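Alkane monooxygenase (Geobacillus thermodenitrificans, PDB 3B9O) is a luciferase-like monooxygenase family member with a TIM-barrel fold that binds flavin mononucleotide. Local coordinates at residues T107-S120 and L160-W172. Residues are numbered along the deposited sequence; the frame is centred on the assembly and turned at random.
Sequences TTYEHPYGHARRMS and LADEYLEVCYKLW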
# COMPACT_ATOMS: atom_id res chain seq x y z
N THR A 107 -11.89 -5.02 -1.43
CA THR A 107 -12.89 -5.54 -2.37
C THR A 107 -14.09 -6.27 -1.69
O THR A 107 -15.06 -6.66 -2.35
CB THR A 107 -12.23 -6.50 -3.38
OG1 THR A 107 -11.46 -7.51 -2.70
CG2 THR A 107 -11.28 -5.74 -4.33
N THR A 108 -14.04 -6.43 -0.38
CA THR A 108 -14.90 -7.41 0.28
C THR A 108 -16.26 -6.84 0.67
O THR A 108 -17.25 -7.59 0.67
CB THR A 108 -14.15 -8.08 1.45
OG1 THR A 108 -12.93 -8.64 0.96
CG2 THR A 108 -14.98 -9.19 2.10
N TYR A 109 -16.32 -5.53 0.97
CA TYR A 109 -17.51 -4.93 1.62
C TYR A 109 -18.33 -3.98 0.75
O TYR A 109 -19.54 -4.15 0.61
CB TYR A 109 -17.13 -4.29 2.99
CG TYR A 109 -16.37 -5.26 3.87
CD1 TYR A 109 -17.00 -6.41 4.38
CD2 TYR A 109 -15.01 -5.07 4.14
CE1 TYR A 109 -16.30 -7.34 5.15
CE2 TYR A 109 -14.29 -5.99 4.91
CZ TYR A 109 -14.95 -7.12 5.40
OH TYR A 109 -14.26 -8.03 6.16
N GLU A 110 -17.69 -3.01 0.11
CA GLU A 110 -18.43 -1.92 -0.54
C GLU A 110 -18.47 -2.08 -2.07
O GLU A 110 -17.49 -2.53 -2.68
CB GLU A 110 -17.86 -0.56 -0.11
CG GLU A 110 -17.74 -0.33 1.44
CD GLU A 110 -16.92 0.92 1.77
OE1 GLU A 110 -15.92 0.85 2.56
OE2 GLU A 110 -17.27 1.99 1.21
N HIS A 111 -19.58 -1.67 -2.69
CA HIS A 111 -19.85 -1.97 -4.10
C HIS A 111 -18.86 -1.30 -5.03
O HIS A 111 -18.50 -0.13 -4.82
CB HIS A 111 -21.31 -1.59 -4.46
CG HIS A 111 -21.74 -2.09 -5.81
ND1 HIS A 111 -22.46 -3.26 -5.97
CD2 HIS A 111 -21.50 -1.62 -7.06
CE1 HIS A 111 -22.68 -3.47 -7.26
NE2 HIS A 111 -22.10 -2.49 -7.94
N PRO A 112 -18.40 -2.02 -6.07
CA PRO A 112 -17.48 -1.43 -7.04
C PRO A 112 -17.94 -0.17 -7.79
O PRO A 112 -17.10 0.58 -8.24
CB PRO A 112 -17.20 -2.58 -8.04
CG PRO A 112 -18.38 -3.51 -7.83
CD PRO A 112 -18.66 -3.45 -6.38
N TYR A 113 -19.25 0.04 -7.94
CA TYR A 113 -19.72 1.17 -8.76
C TYR A 113 -19.39 2.48 -8.06
O TYR A 113 -18.99 3.43 -8.72
CB TYR A 113 -21.22 1.09 -9.04
CG TYR A 113 -21.74 1.99 -10.14
CD1 TYR A 113 -21.49 1.70 -11.48
CD2 TYR A 113 -22.52 3.09 -9.83
CE1 TYR A 113 -22.00 2.51 -12.48
CE2 TYR A 113 -23.07 3.90 -10.83
CZ TYR A 113 -22.82 3.59 -12.14
OH TYR A 113 -23.31 4.39 -13.14
N GLY A 114 -19.53 2.47 -6.72
CA GLY A 114 -19.22 3.65 -5.89
C GLY A 114 -17.71 3.87 -5.80
O GLY A 114 -17.24 5.01 -5.90
N HIS A 115 -16.96 2.78 -5.64
CA HIS A 115 -15.52 2.82 -5.68
C HIS A 115 -14.96 3.34 -7.02
O HIS A 115 -13.98 4.10 -7.05
CB HIS A 115 -14.89 1.46 -5.37
CG HIS A 115 -13.41 1.55 -5.17
ND1 HIS A 115 -12.50 0.87 -5.96
CD2 HIS A 115 -12.67 2.30 -4.31
CE1 HIS A 115 -11.28 1.16 -5.56
NE2 HIS A 115 -11.36 2.02 -4.56
N ALA A 116 -15.57 2.92 -8.12
CA ALA A 116 -15.05 3.32 -9.40
C ALA A 116 -15.13 4.84 -9.58
O ALA A 116 -14.17 5.45 -10.05
CB ALA A 116 -15.78 2.59 -10.56
N ARG A 117 -16.26 5.42 -9.19
CA ARG A 117 -16.45 6.87 -9.25
C ARG A 117 -15.46 7.57 -8.29
O ARG A 117 -14.90 8.58 -8.67
CB ARG A 117 -17.87 7.30 -8.90
CG ARG A 117 -18.04 8.85 -8.98
CD ARG A 117 -19.47 9.31 -8.83
NE ARG A 117 -19.83 9.31 -7.42
CZ ARG A 117 -20.78 10.05 -6.89
NH1 ARG A 117 -21.52 10.85 -7.67
NH2 ARG A 117 -21.02 9.98 -5.59
N ARG A 118 -15.27 7.05 -7.08
CA ARG A 118 -14.30 7.65 -6.13
C ARG A 118 -12.88 7.71 -6.71
O ARG A 118 -12.19 8.74 -6.59
CB ARG A 118 -14.26 6.90 -4.77
CG ARG A 118 -15.46 7.21 -3.84
CD ARG A 118 -15.21 6.62 -2.46
NE ARG A 118 -16.44 6.74 -1.67
CZ ARG A 118 -17.43 5.85 -1.68
NH1 ARG A 118 -17.33 4.73 -2.39
NH2 ARG A 118 -18.51 6.10 -0.94
N MET A 119 -12.43 6.59 -7.28
CA MET A 119 -11.08 6.50 -7.86
C MET A 119 -10.94 7.36 -9.11
O MET A 119 -9.91 7.99 -9.32
CB MET A 119 -10.70 5.04 -8.18
CG MET A 119 -10.57 4.16 -6.95
SD MET A 119 -9.40 4.81 -5.73
CE MET A 119 -10.46 5.55 -4.59
N SER A 120 -11.96 7.36 -9.96
CA SER A 120 -11.94 8.26 -11.13
C SER A 120 -11.85 9.73 -10.68
O SER A 120 -11.15 10.54 -11.30
CB SER A 120 -13.16 8.07 -12.03
OG SER A 120 -13.08 6.83 -12.77
N LEU A 160 -13.80 -13.02 -5.53
CA LEU A 160 -14.63 -11.83 -5.47
C LEU A 160 -13.83 -10.59 -5.93
O LEU A 160 -14.30 -9.79 -6.76
CB LEU A 160 -15.19 -11.65 -4.05
CG LEU A 160 -15.81 -10.29 -3.71
CD1 LEU A 160 -17.00 -9.98 -4.61
CD2 LEU A 160 -16.23 -10.26 -2.26
N ALA A 161 -12.60 -10.47 -5.42
CA ALA A 161 -11.70 -9.43 -5.88
C ALA A 161 -11.45 -9.46 -7.40
O ALA A 161 -11.39 -8.39 -8.04
CB ALA A 161 -10.40 -9.51 -5.09
N ASP A 162 -11.27 -10.66 -7.99
CA ASP A 162 -11.14 -10.78 -9.42
C ASP A 162 -12.28 -10.07 -10.15
O ASP A 162 -12.04 -9.25 -11.04
CB ASP A 162 -11.11 -12.26 -9.85
CG ASP A 162 -9.74 -12.88 -9.74
OD1 ASP A 162 -9.66 -14.06 -9.34
OD2 ASP A 162 -8.72 -12.23 -10.09
N GLU A 163 -13.52 -10.37 -9.74
CA GLU A 163 -14.69 -9.85 -10.44
C GLU A 163 -14.87 -8.35 -10.12
O GLU A 163 -15.31 -7.59 -10.96
CB GLU A 163 -15.96 -10.60 -10.03
CG GLU A 163 -17.09 -10.39 -11.02
CD GLU A 163 -18.41 -10.97 -10.57
OE1 GLU A 163 -18.45 -12.03 -9.91
OE2 GLU A 163 -19.41 -10.34 -10.87
N TYR A 164 -14.51 -7.95 -8.89
CA TYR A 164 -14.54 -6.56 -8.46
C TYR A 164 -13.65 -5.72 -9.42
O TYR A 164 -14.08 -4.67 -9.94
CB TYR A 164 -14.02 -6.48 -7.01
CG TYR A 164 -14.38 -5.19 -6.29
CD1 TYR A 164 -15.30 -5.21 -5.23
CD2 TYR A 164 -13.82 -3.96 -6.69
CE1 TYR A 164 -15.67 -4.06 -4.55
CE2 TYR A 164 -14.20 -2.76 -6.01
CZ TYR A 164 -15.12 -2.83 -4.95
OH TYR A 164 -15.49 -1.67 -4.31
N LEU A 165 -12.42 -6.17 -9.61
CA LEU A 165 -11.50 -5.55 -10.58
C LEU A 165 -12.04 -5.61 -12.02
O LEU A 165 -11.90 -4.65 -12.76
CB LEU A 165 -10.10 -6.15 -10.46
CG LEU A 165 -9.19 -5.54 -9.37
CD1 LEU A 165 -7.89 -6.27 -9.45
CD2 LEU A 165 -8.94 -4.05 -9.61
N GLU A 166 -12.66 -6.73 -12.41
CA GLU A 166 -13.27 -6.88 -13.75
C GLU A 166 -14.21 -5.69 -13.98
O GLU A 166 -14.15 -5.02 -15.02
CB GLU A 166 -14.07 -8.22 -13.86
CG GLU A 166 -14.41 -8.66 -15.31
CD GLU A 166 -15.39 -9.91 -15.50
OE1 GLU A 166 -15.84 -10.07 -16.68
OE2 GLU A 166 -15.72 -10.70 -14.52
N VAL A 167 -15.07 -5.46 -12.98
CA VAL A 167 -16.09 -4.37 -13.00
C VAL A 167 -15.44 -3.00 -13.10
O VAL A 167 -15.82 -2.19 -13.97
CB VAL A 167 -17.03 -4.41 -11.74
CG1 VAL A 167 -17.95 -3.21 -11.70
CG2 VAL A 167 -17.86 -5.74 -11.70
N CYS A 168 -14.44 -2.75 -12.24
CA CYS A 168 -13.72 -1.47 -12.25
C CYS A 168 -13.00 -1.26 -13.57
O CYS A 168 -13.14 -0.19 -14.21
CB CYS A 168 -12.77 -1.38 -11.03
SG CYS A 168 -13.72 -1.27 -9.50
N TYR A 169 -12.29 -2.28 -14.05
CA TYR A 169 -11.62 -2.17 -15.38
C TYR A 169 -12.62 -1.81 -16.50
O TYR A 169 -12.35 -0.93 -17.31
CB TYR A 169 -10.92 -3.47 -15.81
CG TYR A 169 -9.76 -3.97 -14.95
CD1 TYR A 169 -9.49 -5.34 -14.88
CD2 TYR A 169 -8.94 -3.08 -14.22
CE1 TYR A 169 -8.44 -5.84 -14.13
CE2 TYR A 169 -7.86 -3.57 -13.45
CZ TYR A 169 -7.64 -4.96 -13.40
OH TYR A 169 -6.59 -5.46 -12.67
N LYS A 170 -13.78 -2.50 -16.55
CA LYS A 170 -14.80 -2.16 -17.58
C LYS A 170 -15.26 -0.71 -17.49
O LYS A 170 -15.29 -0.01 -18.48
CB LYS A 170 -15.99 -3.09 -17.50
CG LYS A 170 -15.67 -4.54 -17.96
CD LYS A 170 -16.78 -5.49 -17.47
CE LYS A 170 -16.37 -6.90 -17.88
NZ LYS A 170 -17.49 -7.84 -17.79
N LEU A 171 -15.61 -0.26 -16.29
CA LEU A 171 -15.95 1.16 -16.04
C LEU A 171 -14.87 2.16 -16.45
O LEU A 171 -15.10 3.14 -17.18
CB LEU A 171 -16.36 1.35 -14.55
CG LEU A 171 -17.61 0.57 -14.09
CD1 LEU A 171 -17.78 0.63 -12.58
CD2 LEU A 171 -18.90 1.07 -14.84
N TRP A 172 -13.65 1.90 -16.00
CA TRP A 172 -12.55 2.82 -16.18
C TRP A 172 -11.98 2.90 -17.59
O TRP A 172 -11.54 3.95 -18.00
CB TRP A 172 -11.43 2.47 -15.21
CG TRP A 172 -11.73 2.76 -13.78
CD1 TRP A 172 -12.51 3.78 -13.30
CD2 TRP A 172 -11.18 2.10 -12.63
NE1 TRP A 172 -12.51 3.75 -11.92
CE2 TRP A 172 -11.69 2.75 -11.48
CE3 TRP A 172 -10.31 0.99 -12.46
CZ2 TRP A 172 -11.40 2.31 -10.18
CZ3 TRP A 172 -10.00 0.56 -11.18
CH2 TRP A 172 -10.54 1.23 -10.04
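Tyr164 lies between Thr107 and Pro112, where two neighbouring outer helices of the TIM barrel, 112-125 and 154-174, meet at 49° with their axis segments 9.5 Å apart. One ring face takes the CA of Thr107; Pro112 CB lies over the opposite face, 3.7 Å from the ring centroid, a CH-pi contact. The ring reaches the loop before helix 112-125 because chi1 (-162°) turns CG away from the backbone N of Tyr164. There Tyr164 OH donates to Glu110 O at 2.7 Å, coming from above the carbonyl plane, so the ring is held by its hydroxyl as well as on both faces. Further along the helices, Leu171 CD1 presses on Ala116 CB at 3.5 Å, tight for two carbons, while Met119 CB rests against Trp172 CZ2. Trp172 NE1 gives a nearly straight bond (174°) to Ala116 O at 3.0 Å; this carbonyl also accepts the helical Ser120 N, and the two donors arrive from opposite faces of its plane.

Outside the pair, strand 130-135 backs the contact: Trp132 touches both Thr107 and Trp172, and Thr107 bonds to Val135 through the backbone. Beside the indole, Ser120 OG is hydrogen-bonded to His212 NE2.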